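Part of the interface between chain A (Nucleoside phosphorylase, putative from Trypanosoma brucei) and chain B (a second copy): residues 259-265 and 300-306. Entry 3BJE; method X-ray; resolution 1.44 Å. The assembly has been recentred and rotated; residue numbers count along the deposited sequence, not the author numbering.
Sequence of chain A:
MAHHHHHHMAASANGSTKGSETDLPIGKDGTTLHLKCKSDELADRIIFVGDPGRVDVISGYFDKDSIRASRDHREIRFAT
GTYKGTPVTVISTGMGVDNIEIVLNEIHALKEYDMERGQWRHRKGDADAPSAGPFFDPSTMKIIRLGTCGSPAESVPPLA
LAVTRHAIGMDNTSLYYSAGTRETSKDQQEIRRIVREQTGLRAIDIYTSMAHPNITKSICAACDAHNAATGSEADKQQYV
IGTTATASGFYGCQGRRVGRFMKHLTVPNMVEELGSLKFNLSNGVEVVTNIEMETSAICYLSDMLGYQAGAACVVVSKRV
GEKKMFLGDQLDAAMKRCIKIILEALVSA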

# COMPACT_ATOMS: atom_id res chain seq x y z
N GLY A 259 10.52 7.68 17.42
CA GLY A 259 11.38 6.81 18.21
C GLY A 259 12.73 6.52 17.59
O GLY A 259 13.46 7.45 17.22
N ARG A 260 13.04 5.23 17.46
CA ARG A 260 14.35 4.76 17.03
C ARG A 260 14.53 4.82 15.52
O ARG A 260 15.62 4.48 15.00
N PHE A 261 13.49 5.25 14.80
CA PHE A 261 13.61 5.48 13.36
C PHE A 261 14.13 6.89 13.04
O PHE A 261 14.68 7.12 11.97
N MET A 262 13.92 7.85 13.93
CA MET A 262 14.06 9.25 13.51
C MET A 262 15.49 9.57 13.05
O MET A 262 15.68 10.31 12.07
N LYS A 263 16.51 8.96 13.65
CA LYS A 263 17.90 9.29 13.28
C LYS A 263 18.25 8.74 11.90
O LYS A 263 19.29 9.09 11.33
N HIS A 264 17.38 7.89 11.36
CA HIS A 264 17.65 7.28 10.06
C HIS A 264 16.82 7.84 8.90
O HIS A 264 16.88 7.32 7.77
N LEU A 265 16.04 8.89 9.16
CA LEU A 265 15.19 9.43 8.13
C LEU A 265 15.98 10.10 7.02
O LEU A 265 16.95 10.82 7.28
N TYR B 300 13.62 -4.84 6.33
CA TYR B 300 14.46 -3.65 6.46
C TYR B 300 14.14 -2.86 7.72
O TYR B 300 15.03 -2.53 8.50
N LEU B 301 12.86 -2.56 7.90
CA LEU B 301 12.46 -1.74 9.04
C LEU B 301 12.62 -2.49 10.35
O LEU B 301 13.03 -1.94 11.35
N SER B 302 12.33 -3.79 10.37
CA SER B 302 12.49 -4.55 11.63
C SER B 302 13.96 -4.64 12.02
O SER B 302 14.32 -4.49 13.17
N ASP B 303 14.81 -4.96 11.06
CA ASP B 303 16.26 -5.00 11.32
C ASP B 303 16.76 -3.66 11.84
O ASP B 303 17.59 -3.62 12.74
N MET B 304 16.23 -2.57 11.29
CA MET B 304 16.63 -1.24 11.72
C MET B 304 16.30 -1.03 13.18
O MET B 304 17.05 -0.37 13.89
N LEU B 305 15.19 -1.60 13.63
CA LEU B 305 14.76 -1.50 15.03
C LEU B 305 15.42 -2.52 15.94
O LEU B 305 15.27 -2.47 17.15
N GLY B 306 16.08 -3.51 15.35
CA GLY B 306 16.63 -4.61 16.13
C GLY B 306 15.65 -5.73 16.41
O GLY B 306 15.95 -6.63 17.20

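The contact between these two stretches is a small apolar one, in which an aromatic ring from an irregular segment of chain A lodges against the last turn of a helix in chain B, with no hydrogen bond crossing between them. It illustrates a general principle: one ring can engage several neighbours at once by offering its face to one and its edge to others.

Phe A261 is that ring. Its CA-to-CB bond points sideways, but chi1 in the m well (-76°) brings the end of the side chain nearer to chain B, and it has the largest area covered here. Leu B305, m at chi1 and t at chi2, places CD2 over one face of the ring, 3.8 Å from the Phe A261 centroid and only 11° off the normal, a CH-pi contact; its other methyl, CD1, comes to 3.5 Å from Phe A261 CZ. The edge is occupied differently. Met B304 SD lies 3.7 Å from Phe A261 CD1, near the ring plane, while the carbonyl O of Leu B301 approaches Phe A261 CE1 at 3.8 Å. Leu B301 CD2 is 3.9 Å from Phe A261 CE1, well out of the ring plane on the side opposite Leu B305 CD2.

Met B304 points toward chain A and, extended through t, t before turning to m at chi3, serves two rings. Met B304 SD lies at the edge of Phe A261 and also approaches the His A264 ring obliquely, 4.2 Å from its centroid; Met B304 CE sits over a face of His A264, 4.0 Å from the centroid and 3.6 Å from His A264 CG. His A264, itself directed toward chain B with chi1 m, thus contributes a ring surface rather than a polar bond.

Arg A260 shows how a charged residue can join such a contact through its aliphatic base: Arg A260 CB packs 3.9 Å from Leu B305 CD2, while the end of the side chain leads away and its guanidinium is hydrogen-bonded elsewhere in the structure.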

# COMPACT_ATOMS: atom_id res chain seq x y z
CB ARG A 260 14.56 3.33 17.53
CG ARG A 260 14.50 3.24 19.03
CD ARG A 260 15.76 3.74 19.68
NE ARG A 260 15.63 3.76 21.13
CZ ARG A 260 16.64 3.98 21.96
NH1 ARG A 260 17.83 4.25 21.48
NH2 ARG A 260 16.45 3.96 23.28
CB PHE A 261 12.26 5.35 12.64
CG PHE A 261 11.78 3.94 12.44
CD1 PHE A 261 12.54 3.00 11.80
CD2 PHE A 261 10.52 3.57 12.85
CE1 PHE A 261 12.06 1.71 11.57
CE2 PHE A 261 10.02 2.30 12.63
CZ PHE A 261 10.79 1.36 11.99
CB MET A 262 13.49 10.22 14.56
CG MET A 262 14.24 10.40 15.79
SD MET A 262 13.50 11.74 16.80
CE MET A 262 12.05 10.92 17.45
CB LYS A 263 18.91 8.78 14.32
CG LYS A 263 19.06 7.27 14.37
CD LYS A 263 19.94 6.77 15.54
CE LYS A 263 21.35 6.41 15.10
NZ LYS A 263 22.10 5.68 16.20
CB HIS A 264 17.37 5.78 10.14
CG HIS A 264 18.16 5.09 11.20
ND1 HIS A 264 19.52 4.90 11.10
CD2 HIS A 264 17.78 4.50 12.36
CE1 HIS A 264 19.95 4.24 12.17
NE2 HIS A 264 18.91 3.99 12.95
CB LEU A 265 14.25 10.48 8.70
CG LEU A 265 13.21 9.96 9.68
CD1 LEU A 265 12.25 11.08 10.06
CD2 LEU A 265 12.49 8.74 9.10
CB TYR B 300 14.40 -2.73 5.20
CG TYR B 300 15.36 -1.56 5.29
CD1 TYR B 300 16.62 -1.65 4.74
CD2 TYR B 300 15.01 -0.39 5.91
CE1 TYR B 300 17.51 -0.62 4.84
CE2 TYR B 300 15.88 0.66 6.01
CZ TYR B 300 17.14 0.54 5.47
OH TYR B 300 18.03 1.63 5.57
CB LEU B 301 11.04 -1.20 8.86
CG LEU B 301 10.86 -0.25 7.66
CD1 LEU B 301 9.38 0.06 7.46
CD2 LEU B 301 11.63 1.04 7.78
CB SER B 302 11.94 -5.97 11.51
OG SER B 302 10.54 -5.99 11.26
CB ASP B 303 17.04 -5.46 10.09
CG ASP B 303 18.52 -5.29 10.27
OD1 ASP B 303 19.13 -6.19 10.88
OD2 ASP B 303 19.06 -4.24 9.86
CB MET B 304 15.94 -0.20 10.83
CG MET B 304 16.15 1.23 11.27
SD MET B 304 15.76 2.44 9.98
CE MET B 304 17.32 2.35 9.05
CB LEU B 305 13.24 -1.69 15.14
CG LEU B 305 12.37 -0.55 14.58
CD1 LEU B 305 10.86 -0.91 14.69
CD2 LEU B 305 12.68 0.82 15.26